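Long-range contacts in Endoglucanase(Endo-1,4-beta-glucanase)protein (Pseudomonas stutzeri, PDB 6R2J), which probably hydrolyses internal beta-1,4-glucosidic linkages of cellulose as a family 5 glycoside hydrolase, and binds cellobiose: residues K42-Y47 with D85-N90; S121-L126 with D161-V166; A155-V160 with L193-A198. All blocks are in the same frame, centred on the assembly; numbering follows the deposited sequence.

Contact 1 of 3, residues K42-Y47 with D85-N90; sequences KHFKYY and DLAAQN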
ATOM      1  N   LYS A  42       1.264   3.163  20.471  1.00  9.35           N
ATOM      2  CA  LYS A  42       1.873   4.485  20.341  1.00 10.91           C
ATOM      3  C   LYS A  42       1.904   4.937  18.887  1.00 11.32           C
ATOM      4  O   LYS A  42       1.686   6.117  18.586  1.00 13.05           O
ATOM      5  CB  LYS A  42       3.280   4.482  20.923  1.00 12.36           C
ATOM      6  CG  LYS A  42       4.268   3.680  20.086  1.00 14.94           C
ATOM      7  CD  LYS A  42       5.657   3.636  20.718  1.00 17.03           C
ATOM      8  CE  LYS A  42       6.726   4.227  19.815  1.00 18.36           C
ATOM      9  NZ  LYS A  42       8.067   4.156  20.463  1.00 20.40           N
ATOM     10  N   HIS A  43       2.166   4.009  17.967  1.00 10.61           N
ATOM     11  CA  HIS A  43       2.236   4.364  16.557  1.00 11.38           C
ATOM     12  C   HIS A  43       0.879   4.824  16.043  1.00 12.34           C
ATOM     13  O   HIS A  43       0.763   5.885  15.419  1.00 14.44           O
ATOM     14  CB  HIS A  43       2.796   3.184  15.754  1.00 11.67           C
ATOM     15  CG  HIS A  43       4.148   2.750  16.220  1.00  9.70           C
ATOM     16  ND1 HIS A  43       4.365   1.566  16.887  1.00  8.27           N
ATOM     17  CD2 HIS A  43       5.348   3.365  16.140  1.00  9.97           C
ATOM     18  CE1 HIS A  43       5.650   1.456  17.168  1.00  9.43           C
ATOM     19  NE2 HIS A  43       6.264   2.550  16.752  1.00 10.64           N
ATOM     20  N   PHE A  44      -0.166   4.064  16.314  1.00 12.20           N
ATOM     21  CA  PHE A  44      -1.468   4.448  15.789  1.00 12.44           C
ATOM     22  C   PHE A  44      -1.944   5.752  16.404  1.00 13.36           C
ATOM     23  O   PHE A  44      -2.566   6.568  15.717  1.00 15.06           O
ATOM     24  CB  PHE A  44      -2.447   3.329  16.048  1.00 12.19           C
ATOM     25  CG  PHE A  44      -2.083   2.056  15.336  1.00 12.42           C
ATOM     26  CD1 PHE A  44      -2.552   1.808  14.050  1.00 11.56           C
ATOM     27  CD2 PHE A  44      -1.234   1.101  15.937  1.00 13.34           C
ATOM     28  CE1 PHE A  44      -2.231   0.640  13.410  1.00 11.95           C
ATOM     29  CE2 PHE A  44      -0.899  -0.085  15.266  1.00 12.19           C
ATOM     30  CZ  PHE A  44      -1.406  -0.314  14.019  1.00 11.68           C
ATOM     31  N   LYS A  45      -1.653   5.957  17.696  1.00 12.15           N
ATOM     32  CA  LYS A  45      -1.993   7.198  18.387  1.00 11.47           C
ATOM     33  C   LYS A  45      -1.234   8.383  17.798  1.00 10.66           C
ATOM     34  O   LYS A  45      -1.817   9.451  17.561  1.00 12.64           O
ATOM     35  CB  LYS A  45      -1.670   7.051  19.876  1.00 13.09           C
ATOM     36  CG  LYS A  45      -2.016   8.246  20.798  1.00 14.79           C
ATOM     37  CD  LYS A  45      -3.336   8.890  20.476  1.00 16.62           C
ATOM     38  CE  LYS A  45      -3.756   9.877  21.553  1.00 17.21           C
ATOM     39  NZ  LYS A  45      -2.761  10.078  22.619  1.00 18.21           N
ATOM     40  N   TYR A  46       0.072   8.231  17.578  1.00 10.27           N
ATOM     41  CA  TYR A  46       0.829   9.319  16.973  1.00 10.16           C
ATOM     42  C   TYR A  46       0.214   9.741  15.640  1.00  9.32           C
ATOM     43  O   TYR A  46      -0.038  10.925  15.412  1.00 11.34           O
ATOM     44  CB  TYR A  46       2.297   8.935  16.781  1.00 11.01           C
ATOM     45  CG  TYR A  46       3.047  10.031  16.048  1.00 10.35           C
ATOM     46  CD1 TYR A  46       3.375  11.206  16.681  1.00 10.98           C
ATOM     47  CD2 TYR A  46       3.383   9.895  14.706  1.00 10.98           C
ATOM     48  CE1 TYR A  46       4.029  12.222  15.986  1.00 11.82           C
ATOM     49  CE2 TYR A  46       4.031  10.871  14.015  1.00 10.68           C
ATOM     50  CZ  TYR A  46       4.353  12.041  14.645  1.00 12.01           C
ATOM     51  OH  TYR A  46       4.999  13.037  13.943  1.00 13.00           O
ATOM     52  N   TYR A  47      -0.014   8.798  14.730  1.00  9.60           N
ATOM     53  CA  TYR A  47      -0.462   9.204  13.395  1.00  9.37           C
ATOM     54  C   TYR A  47      -1.883   9.728  13.435  1.00  9.83           C
ATOM     55  O   TYR A  47      -2.203  10.711  12.773  1.00 11.17           O
ATOM     56  CB  TYR A  47      -0.251   8.079  12.383  1.00  9.43           C
ATOM     57  CG  TYR A  47       1.226   7.857  12.156  1.00  8.62           C
ATOM     58  CD1 TYR A  47       1.976   8.714  11.326  1.00  9.55           C
ATOM     59  CD2 TYR A  47       1.886   6.845  12.818  1.00  9.33           C
ATOM     60  CE1 TYR A  47       3.349   8.536  11.145  1.00  9.68           C
ATOM     61  CE2 TYR A  47       3.240   6.640  12.652  1.00 11.75           C
ATOM     62  CZ  TYR A  47       3.981   7.467  11.810  1.00 11.50           C
ATOM     63  OH  TYR A  47       5.331   7.220  11.658  1.00 11.69           O
ATOM     64  N   ASP A  85      -7.182  -3.953  15.272  1.00  9.51           N
ATOM     65  CA  ASP A  85      -7.865  -3.480  16.478  1.00 11.26           C
ATOM     66  C   ASP A  85      -7.354  -2.113  16.897  1.00 10.84           C
ATOM     67  O   ASP A  85      -8.130  -1.220  17.256  1.00 10.07           O
ATOM     68  CB  ASP A  85      -7.627  -4.450  17.630  1.00 12.99           C
ATOM     69  CG  ASP A  85      -8.442  -5.716  17.521  1.00 16.05           C
ATOM     70  OD1 ASP A  85      -9.518  -5.689  16.863  1.00 16.46           O
ATOM     71  OD2 ASP A  85      -7.978  -6.735  18.105  1.00 18.59           O
ATOM     72  N   LEU A  86      -6.026  -1.956  16.932  1.00 13.38           N
ATOM     73  CA  LEU A  86      -5.429  -0.711  17.405  1.00 14.00           C
ATOM     74  C   LEU A  86      -5.693   0.420  16.424  1.00 12.97           C
ATOM     75  O   LEU A  86      -5.980   1.551  16.834  1.00 13.46           O
ATOM     76  CB  LEU A  86      -3.924  -0.913  17.652  1.00 14.55           C
ATOM     77  CG  LEU A  86      -3.565  -1.885  18.792  1.00 13.40           C
ATOM     78  CD1 LEU A  86      -2.092  -2.132  18.774  1.00 13.70           C
ATOM     79  CD2 LEU A  86      -4.004  -1.349  20.134  1.00 14.38           C
ATOM     80  N   ALA A  87      -5.644   0.121  15.118  1.00 11.71           N
ATOM     81  CA  ALA A  87      -6.029   1.116  14.118  1.00 10.88           C
ATOM     82  C   ALA A  87      -7.447   1.607  14.367  1.00 10.87           C
ATOM     83  O   ALA A  87      -7.691   2.818  14.461  1.00 11.60           O
ATOM     84  CB  ALA A  87      -5.865   0.552  12.695  1.00 10.22           C
ATOM     85  N   ALA A  88      -8.395   0.677  14.522  1.00 11.19           N
ATOM     86  CA  ALA A  88      -9.810   1.050  14.585  1.00 13.04           C
ATOM     87  C   ALA A  88     -10.139   1.815  15.869  1.00 14.44           C
ATOM     88  O   ALA A  88     -10.980   2.733  15.868  1.00 15.70           O
ATOM     89  CB  ALA A  88     -10.688  -0.203  14.497  1.00 14.39           C
ATOM     90  N   GLN A  89      -9.509   1.429  16.981  1.00 11.99           N
ATOM     91  CA  GLN A  89      -9.715   2.175  18.210  1.00 12.21           C
ATOM     92  C   GLN A  89      -9.299   3.627  18.046  1.00 12.56           C
ATOM     93  O   GLN A  89      -9.846   4.508  18.730  1.00 15.00           O
ATOM     94  CB  GLN A  89      -8.911   1.564  19.349  1.00 12.53           C
ATOM     95  CG  GLN A  89      -9.422   0.243  19.861  1.00 14.01           C
ATOM     96  CD  GLN A  89      -8.500  -0.378  20.900  1.00 15.12           C
ATOM     97  OE1 GLN A  89      -8.445  -1.564  20.968  1.00 17.41           O
ATOM     98  NE2 GLN A  89      -7.772   0.416  21.684  1.00 16.55           N
ATOM     99  N   ASN A  90      -8.317   3.891  17.185  1.00 11.15           N
ATOM    100  CA  ASN A  90      -7.822   5.229  16.934  1.00 11.38           C
ATOM    101  C   ASN A  90      -8.443   5.854  15.704  1.00 12.06           C
ATOM    102  O   ASN A  90      -7.841   6.757  15.113  1.00 13.19           O
ATOM    103  CB  ASN A  90      -6.311   5.209  16.794  1.00 12.55           C
ATOM    104  CG  ASN A  90      -5.611   5.111  18.131  1.00 14.98           C
ATOM    105  OD1 ASN A  90      -5.520   6.106  18.903  1.00 14.94           O
ATOM    106  ND2 ASN A  90      -5.101   3.905  18.433  1.00 15.50           N
TER
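Phe-44 and Ala-87 bring the two backbones to their closest approach, 5.9 Å between CA atoms, and Lys-45 stands next to Asn-90 further along. Residues 42-47 are helical throughout. The other segment runs out of its helix at Asn-90, the first residue to leave helical backbone angles, so a helix side meets a helix end.

Phe-44 contributes the largest share of the buried surface. Its CG lies anti to the carbonyl carbon, beside the backbone N (chi1 -63°), and the ring beyond lies against the other helix. There one face receives CB of Leu-86, 4.1 Å from the ring centroid and shifted toward the rim, a CH-pi contact; the two side chains cross at about a right angle. The backbone N of Ala-87 lies over the same face, while ring atom CD1 comes within 3.5 Å of Ala-87 CA and CE1 within 3.7 Å of Ala-87 CB.

In the TIM barrel of this family, helices 41-49 and 74-89 belong to the outer layer, in the connections after strands 14-18 and 54-59. Tyr-47, one turn beyond His-43, faces inward onto Val-16 and Ile-18 of strand 14-18.

Asn-90 folds its amide back onto its own helix: ND2 donates to Leu-86 O over 3.0 Å, with an N-H...O angle of 160°. Held this way, ND2 packs 3.6 Å from Phe-44 CB. The other end of the amide, OD1, sits 3.7 Å from Lys-45 CA and also touches CD of that lysine, whose chain bends and leads away toward Asp-49, with which NZ forms a long, weak ion pair.

Contact 2 of 3, residues S121-L126 with D161-V166; sequences SVWRKL and DAIREV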
ATOM      1  N   SER A 121      -6.767 -19.561  -2.195  1.00 11.62           N
ATOM      2  CA  SER A 121      -7.174 -20.132  -0.907  1.00 14.19           C
ATOM      3  C   SER A 121      -6.678 -19.279   0.253  1.00 14.33           C
ATOM      4  O   SER A 121      -7.429 -18.995   1.191  1.00 15.82           O
ATOM      5  CB  SER A 121      -6.657 -21.565  -0.755  1.00 17.00           C
ATOM      6  OG  SER A 121      -6.748 -21.978   0.593  1.00 19.14           O
ATOM      7  N   VAL A 122      -5.405 -18.860   0.201  1.00 13.72           N
ATOM      8  CA  VAL A 122      -4.848 -18.078   1.294  1.00 10.81           C
ATOM      9  C   VAL A 122      -5.634 -16.786   1.451  1.00 10.10           C
ATOM     10  O   VAL A 122      -5.897 -16.348   2.569  1.00 10.17           O
ATOM     11  CB  VAL A 122      -3.311 -17.902   1.199  1.00 10.61           C
ATOM     12  CG1 VAL A 122      -2.911 -16.912   0.157  1.00  9.47           C
ATOM     13  CG2 VAL A 122      -2.793 -17.546   2.592  1.00 12.54           C
ATOM     14  N   TRP A 123      -6.076 -16.184   0.332  1.00 11.16           N
ATOM     15  CA  TRP A 123      -6.846 -14.948   0.438  1.00 11.84           C
ATOM     16  C   TRP A 123      -8.267 -15.237   0.909  1.00 13.28           C
ATOM     17  O   TRP A 123      -8.823 -14.513   1.745  1.00 12.87           O
ATOM     18  CB  TRP A 123      -6.798 -14.163  -0.879  1.00 11.45           C
ATOM     19  CG  TRP A 123      -5.717 -13.108  -0.806  1.00 11.05           C
ATOM     20  CD1 TRP A 123      -4.598 -12.977  -1.610  1.00 10.54           C
ATOM     21  CD2 TRP A 123      -5.638 -12.057   0.155  1.00 10.34           C
ATOM     22  NE1 TRP A 123      -3.832 -11.908  -1.185  1.00 10.56           N
ATOM     23  CE2 TRP A 123      -4.445 -11.327  -0.108  1.00  9.95           C
ATOM     24  CE3 TRP A 123      -6.443 -11.666   1.228  1.00 10.63           C
ATOM     25  CZ2 TRP A 123      -4.063 -10.220   0.654  1.00 10.37           C
ATOM     26  CZ3 TRP A 123      -6.048 -10.548   1.985  1.00  9.84           C
ATOM     27  CH2 TRP A 123      -4.879  -9.836   1.677  1.00 10.11           C
ATOM     28  N   ARG A 124      -8.851 -16.319   0.406  1.00 14.71           N
ATOM     29  CA  ARG A 124     -10.125 -16.751   0.948  1.00 14.08           C
ATOM     30  C   ARG A 124     -10.012 -16.979   2.448  1.00 12.86           C
ATOM     31  O   ARG A 124     -10.852 -16.511   3.222  1.00 12.38           O
ATOM     32  CB  ARG A 124     -10.597 -18.008   0.222  1.00 15.59           C
ATOM     33  CG  ARG A 124     -12.086 -18.262   0.462  1.00 18.26           C
ATOM     34  CD  ARG A 124     -12.563 -19.580  -0.126  1.00 20.61           C
ATOM     35  NE  ARG A 124     -12.344 -19.693  -1.567  1.00 21.52           N
ATOM     36  CZ  ARG A 124     -11.358 -20.389  -2.118  1.00 20.49           C
ATOM     37  NH1 ARG A 124     -10.493 -21.030  -1.355  1.00 20.44           N
ATOM     38  NH2 ARG A 124     -11.236 -20.443  -3.428  1.00 18.87           N
ATOM     39  N   LYS A 125      -8.975 -17.694   2.877  1.00 13.44           N
ATOM     40  CA  LYS A 125      -8.805 -17.963   4.299  1.00 13.46           C
ATOM     41  C   LYS A 125      -8.548 -16.685   5.075  1.00 11.71           C
ATOM     42  O   LYS A 125      -9.105 -16.509   6.159  1.00 12.46           O
ATOM     43  CB  LYS A 125      -7.672 -18.962   4.536  1.00 14.25           C
ATOM     44  CG  LYS A 125      -8.075 -20.419   4.466  1.00 14.81           C
ATOM     45  CD  LYS A 125      -6.922 -21.259   4.940  1.00 16.81           C
ATOM     46  CE  LYS A 125      -7.248 -22.735   4.956  1.00 19.52           C
ATOM     47  NZ  LYS A 125      -6.893 -23.347   3.650  1.00 22.65           N
ATOM     48  N   LEU A 126      -7.692 -15.790   4.559  1.00 10.54           N
ATOM     49  CA  LEU A 126      -7.468 -14.512   5.242  1.00 11.34           C
ATOM     50  C   LEU A 126      -8.750 -13.678   5.325  1.00 12.17           C
ATOM     51  O   LEU A 126      -9.039 -13.062   6.363  1.00 13.94           O
ATOM     52  CB  LEU A 126      -6.368 -13.716   4.540  1.00 12.33           C
ATOM     53  CG  LEU A 126      -4.939 -14.251   4.639  1.00 10.17           C
ATOM     54  CD1 LEU A 126      -4.016 -13.480   3.735  1.00  9.60           C
ATOM     55  CD2 LEU A 126      -4.496 -14.187   6.084  1.00 11.51           C
ATOM     56  N   ASP A 161     -11.772 -13.379  -7.108  1.00 11.79           N
ATOM     57  CA  ASP A 161     -12.909 -14.296  -7.114  1.00 10.77           C
ATOM     58  C   ASP A 161     -13.060 -14.952  -5.753  1.00 10.43           C
ATOM     59  O   ASP A 161     -14.150 -14.971  -5.174  1.00 11.80           O
ATOM     60  CB  ASP A 161     -12.734 -15.347  -8.215  1.00 11.17           C
ATOM     61  CG  ASP A 161     -12.806 -14.749  -9.610  1.00 11.43           C
ATOM     62  OD1 ASP A 161     -13.303 -13.615  -9.753  1.00 11.27           O
ATOM     63  OD2 ASP A 161     -12.370 -15.409 -10.572  1.00 12.89           O
ATOM     64  N   ALA A 162     -11.952 -15.454  -5.211  1.00 11.07           N
ATOM     65  CA  ALA A 162     -11.976 -16.169  -3.937  1.00 12.14           C
ATOM     66  C   ALA A 162     -12.405 -15.260  -2.793  1.00 12.66           C
ATOM     67  O   ALA A 162     -13.231 -15.647  -1.952  1.00 13.44           O
ATOM     68  CB  ALA A 162     -10.600 -16.771  -3.648  1.00 11.92           C
ATOM     69  N   ILE A 163     -11.853 -14.045  -2.745  1.00 11.92           N
ATOM     70  CA  ILE A 163     -12.224 -13.110  -1.688  1.00 12.51           C
ATOM     71  C   ILE A 163     -13.727 -12.827  -1.725  1.00 11.65           C
ATOM     72  O   ILE A 163     -14.388 -12.739  -0.683  1.00 12.05           O
ATOM     73  CB  ILE A 163     -11.412 -11.804  -1.830  1.00 13.55           C
ATOM     74  CG1 ILE A 163      -9.956 -11.957  -1.367  1.00 14.10           C
ATOM     75  CG2 ILE A 163     -12.109 -10.652  -1.050  1.00 13.95           C
ATOM     76  CD1 ILE A 163      -9.057 -10.732  -1.752  1.00 11.68           C
ATOM     77  N   ARG A 164     -14.280 -12.639  -2.924  1.00 13.37           N
ATOM     78  CA  ARG A 164     -15.675 -12.249  -3.069  1.00 12.96           C
ATOM     79  C   ARG A 164     -16.614 -13.408  -2.816  1.00 13.23           C
ATOM     80  O   ARG A 164     -17.831 -13.185  -2.751  1.00 14.87           O
ATOM     81  CB  ARG A 164     -15.909 -11.641  -4.461  1.00 13.00           C
ATOM     82  CG  ARG A 164     -15.108 -10.346  -4.715  1.00 11.38           C
ATOM     83  CD  ARG A 164     -15.763  -9.227  -3.922  1.00 13.16           C
ATOM     84  NE  ARG A 164     -15.247  -7.904  -4.245  1.00 12.36           N
ATOM     85  CZ  ARG A 164     -14.742  -7.076  -3.348  1.00 11.51           C
ATOM     86  NH1 ARG A 164     -14.684  -7.413  -2.070  1.00 12.01           N
ATOM     87  NH2 ARG A 164     -14.298  -5.902  -3.727  1.00 11.91           N
ATOM     88  N   GLU A 165     -16.066 -14.625  -2.677  1.00 13.51           N
ATOM     89  CA  GLU A 165     -16.856 -15.774  -2.245  1.00 16.55           C
ATOM     90  C   GLU A 165     -17.201 -15.677  -0.764  1.00 15.12           C
ATOM     91  O   GLU A 165     -18.188 -16.268  -0.309  1.00 15.86           O
ATOM     92  CB  GLU A 165     -16.065 -17.069  -2.455  1.00 18.17           C
ATOM     93  CG  GLU A 165     -15.775 -17.491  -3.888  1.00 20.09           C
ATOM     94  CD  GLU A 165     -14.809 -18.714  -3.926  1.00 22.34           C
ATOM     95  OE1 GLU A 165     -14.901 -19.558  -3.010  1.00 23.04           O
ATOM     96  OE2 GLU A 165     -13.945 -18.831  -4.832  1.00 24.52           O
ATOM     97  N   VAL A 166     -16.380 -14.970   0.002  1.00 15.00           N
ATOM     98  CA  VAL A 166     -16.593 -14.835   1.433  1.00 16.86           C
ATOM     99  C   VAL A 166     -16.866 -13.402   1.871  1.00 16.00           C
ATOM    100  O   VAL A 166     -17.475 -13.212   2.938  1.00 14.46           O
ATOM    101  CB  VAL A 166     -15.434 -15.439   2.260  1.00 19.65           C
ATOM    102  CG1 VAL A 166     -15.234 -16.918   1.935  1.00 21.14           C
ATOM    103  CG2 VAL A 166     -14.170 -14.647   2.058  1.00 19.59           C
TER
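Arg-124 lies against Ala-162, Glu-165 and Val-166 where helix 116-130 runs beside helix 152-166. The two short helical segments point nearly the same way, 26° apart, and their axes approach to 8.0 Å.

The arginine begins at CB, which rests 4.1 Å from CB of Ala-162. CG comes next, anti to the backbone N, and touches both the carbonyl O of Ala-162 and CG1 of Val-166, the latter at 3.7 Å. CD continues the extended chain and meets OE1 of Glu-165. A bend at chi3 (-58°) then places NE, which donates to Glu-165 OE1 over 2.9 Å. The hydrogen bond within this salt bridge is bent, with an N-H...O angle of 137°: OE1 is met from above the carboxylate plane and is itself tilted from the guanidinium plane. CZ passes over Ala-162 CB, so the alanine methyl covers one guanidinium face, 3.7 Å from NH2. At the tip NH2 adds a weak second bond to Glu-165 OE2, at 3.5 Å. Both carboxylate oxygens are thus engaged, unequally.

On the inner side of the same interface the chemistry turns apolar. Trp-123 and Ile-163 lie side by side, pointing the same way, with Trp-123 CB 3.9 Å from Ile-163 CG1 and the isoleucine CD1 near CD2 and CE3 of the indole.

These are consecutive outer helices of the TIM barrel, packed on the strands within. Trp-123 reaches Met-98 of strand 93-98 and donates through NE1 to Ile-141 O just past strand 136-140, while Ile-163 leans on Ile-172 of strand 171-175.

Contact 3 of 3, residues A155-V160 with L193-A198; sequences AAQAAV and LINDPA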
ATOM      1  N   ALA A 155      -3.455 -14.382 -11.590  1.00  8.62           N
ATOM      2  CA  ALA A 155      -3.356 -14.557 -10.141  1.00  9.52           C
ATOM      3  C   ALA A 155      -4.238 -13.552  -9.426  1.00  9.90           C
ATOM      4  O   ALA A 155      -4.920 -13.901  -8.456  1.00 10.49           O
ATOM      5  CB  ALA A 155      -1.905 -14.381  -9.687  1.00  8.49           C
ATOM      6  N   ALA A 156      -4.246 -12.302  -9.919  1.00  9.61           N
ATOM      7  CA  ALA A 156      -5.074 -11.254  -9.317  1.00  8.91           C
ATOM      8  C   ALA A 156      -6.558 -11.596  -9.402  1.00  9.66           C
ATOM      9  O   ALA A 156      -7.304 -11.385  -8.434  1.00  9.56           O
ATOM     10  CB  ALA A 156      -4.822  -9.909 -10.001  1.00  7.83           C
ATOM     11  N   GLN A 157      -7.013 -12.109 -10.555  1.00  9.33           N
ATOM     12  CA  GLN A 157      -8.410 -12.520 -10.663  1.00  8.65           C
ATOM     13  C   GLN A 157      -8.736 -13.744  -9.797  1.00  9.44           C
ATOM     14  O   GLN A 157      -9.858 -13.854  -9.271  1.00 10.80           O
ATOM     15  CB  GLN A 157      -8.757 -12.756 -12.125  1.00  8.46           C
ATOM     16  CG  GLN A 157     -10.227 -12.909 -12.393  1.00  7.66           C
ATOM     17  CD  GLN A 157     -10.960 -11.593 -12.268  1.00  8.29           C
ATOM     18  OE1 GLN A 157     -10.711 -10.661 -13.014  1.00  9.77           O
ATOM     19  NE2 GLN A 157     -11.860 -11.510 -11.313  1.00 10.44           N
ATOM     20  N   ALA A 158      -7.802 -14.685  -9.658  1.00  9.68           N
ATOM     21  CA  ALA A 158      -8.053 -15.841  -8.804  1.00  9.27           C
ATOM     22  C   ALA A 158      -8.277 -15.407  -7.362  1.00 10.02           C
ATOM     23  O   ALA A 158      -9.218 -15.872  -6.712  1.00 10.93           O
ATOM     24  CB  ALA A 158      -6.914 -16.853  -8.936  1.00  9.22           C
ATOM     25  N   ALA A 159      -7.458 -14.475  -6.861  1.00  9.00           N
ATOM     26  CA  ALA A 159      -7.613 -14.009  -5.484  1.00  8.87           C
ATOM     27  C   ALA A 159      -8.894 -13.205  -5.316  1.00 10.38           C
ATOM     28  O   ALA A 159      -9.583 -13.335  -4.299  1.00 11.78           O
ATOM     29  CB  ALA A 159      -6.398 -13.181  -5.067  1.00  9.02           C
ATOM     30  N   VAL A 160      -9.227 -12.354  -6.294  1.00 10.35           N
ATOM     31  CA  VAL A 160     -10.440 -11.547  -6.192  1.00 11.70           C
ATOM     32  C   VAL A 160     -11.682 -12.442  -6.162  1.00 11.79           C
ATOM     33  O   VAL A 160     -12.555 -12.306  -5.291  1.00 11.91           O
ATOM     34  CB  VAL A 160     -10.524 -10.510  -7.334  1.00 11.54           C
ATOM     35  CG1 VAL A 160     -11.938  -9.925  -7.359  1.00 11.16           C
ATOM     36  CG2 VAL A 160      -9.454  -9.444  -7.197  1.00 11.85           C
ATOM     37  N   LEU A 193      -7.383  -5.387 -16.427  1.00 14.67           N
ATOM     38  CA  LEU A 193      -8.742  -5.249 -15.908  1.00 14.40           C
ATOM     39  C   LEU A 193      -9.132  -6.492 -15.139  1.00 12.30           C
ATOM     40  O   LEU A 193      -9.264  -7.568 -15.724  1.00 14.32           O
ATOM     41  CB  LEU A 193      -9.741  -5.037 -17.049  1.00 16.41           C
ATOM     42  CG  LEU A 193     -11.122  -4.506 -16.635  1.00 18.52           C
ATOM     43  CD1 LEU A 193     -11.959  -4.128 -17.884  1.00 19.65           C
ATOM     44  CD2 LEU A 193     -11.905  -5.511 -15.810  1.00 19.34           C
ATOM     45  N   ILE A 194      -9.384  -6.325 -13.870  1.00 10.00           N
ATOM     46  CA  ILE A 194      -9.870  -7.383 -12.995  1.00  9.42           C
ATOM     47  C   ILE A 194     -11.371  -7.216 -12.795  1.00  9.13           C
ATOM     48  O   ILE A 194     -11.883  -6.100 -12.650  1.00 10.68           O
ATOM     49  CB  ILE A 194      -9.112  -7.350 -11.648  1.00  9.76           C
ATOM     50  CG1 ILE A 194      -7.601  -7.348 -11.901  1.00 11.46           C
ATOM     51  CG2 ILE A 194      -9.515  -8.513 -10.755  1.00  9.35           C
ATOM     52  CD1 ILE A 194      -7.100  -8.646 -12.537  1.00 13.63           C
ATOM     53  N   ASN A 195     -12.078  -8.329 -12.757  1.00  9.52           N
ATOM     54  CA  ASN A 195     -13.524  -8.304 -12.640  1.00  9.65           C
ATOM     55  C   ASN A 195     -13.935  -8.348 -11.172  1.00 10.23           C
ATOM     56  O   ASN A 195     -13.519  -9.252 -10.429  1.00 10.67           O
ATOM     57  CB  ASN A 195     -14.099  -9.506 -13.370  1.00  9.31           C
ATOM     58  CG  ASN A 195     -13.815  -9.477 -14.847  1.00 11.14           C
ATOM     59  OD1 ASN A 195     -14.063  -8.484 -15.515  1.00 11.41           O
ATOM     60  ND2 ASN A 195     -13.268 -10.580 -15.369  1.00 14.62           N
ATOM     61  N   ASP A 196     -14.730  -7.360 -10.768  1.00 10.45           N
ATOM     62  CA  ASP A 196     -15.282  -7.283  -9.418  1.00 10.15           C
ATOM     63  C   ASP A 196     -16.730  -6.833  -9.525  1.00 11.38           C
ATOM     64  O   ASP A 196     -17.007  -5.634  -9.687  1.00 11.20           O
ATOM     65  CB  ASP A 196     -14.509  -6.366  -8.479  1.00  9.76           C
ATOM     66  CG  ASP A 196     -15.095  -6.365  -7.062  1.00  9.46           C
ATOM     67  OD1 ASP A 196     -15.871  -7.268  -6.703  1.00 10.94           O
ATOM     68  OD2 ASP A 196     -14.768  -5.464  -6.279  1.00  8.56           O
ATOM     69  N   PRO A 197     -17.679  -7.767  -9.478  1.00 14.01           N
ATOM     70  CA  PRO A 197     -19.096  -7.378  -9.534  1.00 15.15           C
ATOM     71  C   PRO A 197     -19.534  -6.572  -8.311  1.00 15.68           C
ATOM     72  O   PRO A 197     -20.637  -6.004  -8.326  1.00 16.72           O
ATOM     73  CB  PRO A 197     -19.838  -8.728  -9.630  1.00 16.08           C
ATOM     74  CG  PRO A 197     -18.877  -9.719  -9.136  1.00 16.17           C
ATOM     75  CD  PRO A 197     -17.513  -9.220  -9.517  1.00 14.76           C
ATOM     76  N   ALA A 198     -18.729  -6.527  -7.232  1.00 14.77           N
ATOM     77  CA  ALA A 198     -19.071  -5.739  -6.051  1.00 14.95           C
ATOM     78  C   ALA A 198     -18.828  -4.252  -6.304  1.00 16.32           C
ATOM     79  O   ALA A 198     -19.241  -3.426  -5.484  1.00 17.16           O
ATOM     80  CB  ALA A 198     -18.264  -6.199  -4.790  1.00 14.58           C
TER
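Gln-157 and Asn-195 join an outer helix of the TIM barrel, 152-166, to the loop that leads into the next-but-one strand, 201-206. Residues 193-196 run extended, and the glutamine amide pairs with the backbone N-H and C=O of Asn-195 much as a neighbouring strand would. Its OE1 accepts from Asn-195 N over 2.7 Å, almost straight at 175°, and its NE2 donates to Asn-195 O over 2.9 Å. Each bond lies in the plane of its acceptor carbonyl and uses a lone pair, and the two together fix the amide's rotation. NE2 has a second partner in Asp-161 OD1, one turn on in the helix.

Beneath this polar pair Ile-194 points toward the helix. Its CD1 packs 3.6 Å from Ala-156 CB, and its CG2, anti to the backbone N, touches Val-160 CG2 at 3.7 Å. Ile-174 of strand 171-175 adjoins both Val-160 and Ile-194, so the cluster reaches down to the barrel wall. Further on, Asp-196 begins an Asx turn, its OD1 accepting from Ala-198 N. Val-160 CG1, for its part, lies 3.5 Å from Asn-195 O, the oxygen that also receives Gln-157 NE2.

All three contacts lie in the outer layer of the barrel, centred 17 to 19 Å from the chain's centre, and each combines buried and more exposed residues. Contacts 2 and 3 share helix 152-166: one joins it to the preceding helix, the other to a loop. They touch through a salt bridge from Arg-164 NE to Asp-196 OD1, and their centres are 11 Å apart. Contact 1 stands apart, 27 and 31 Å from them by centres, between helices 41-49 and 74-89. Contact 1 rests on van der Waals and CH-pi contacts, chiefly of an aromatic ring. Contact 2 pairs side-chain charges above an apolar inner edge, whereas contact 3 matches a side-chain amide to loop backbone.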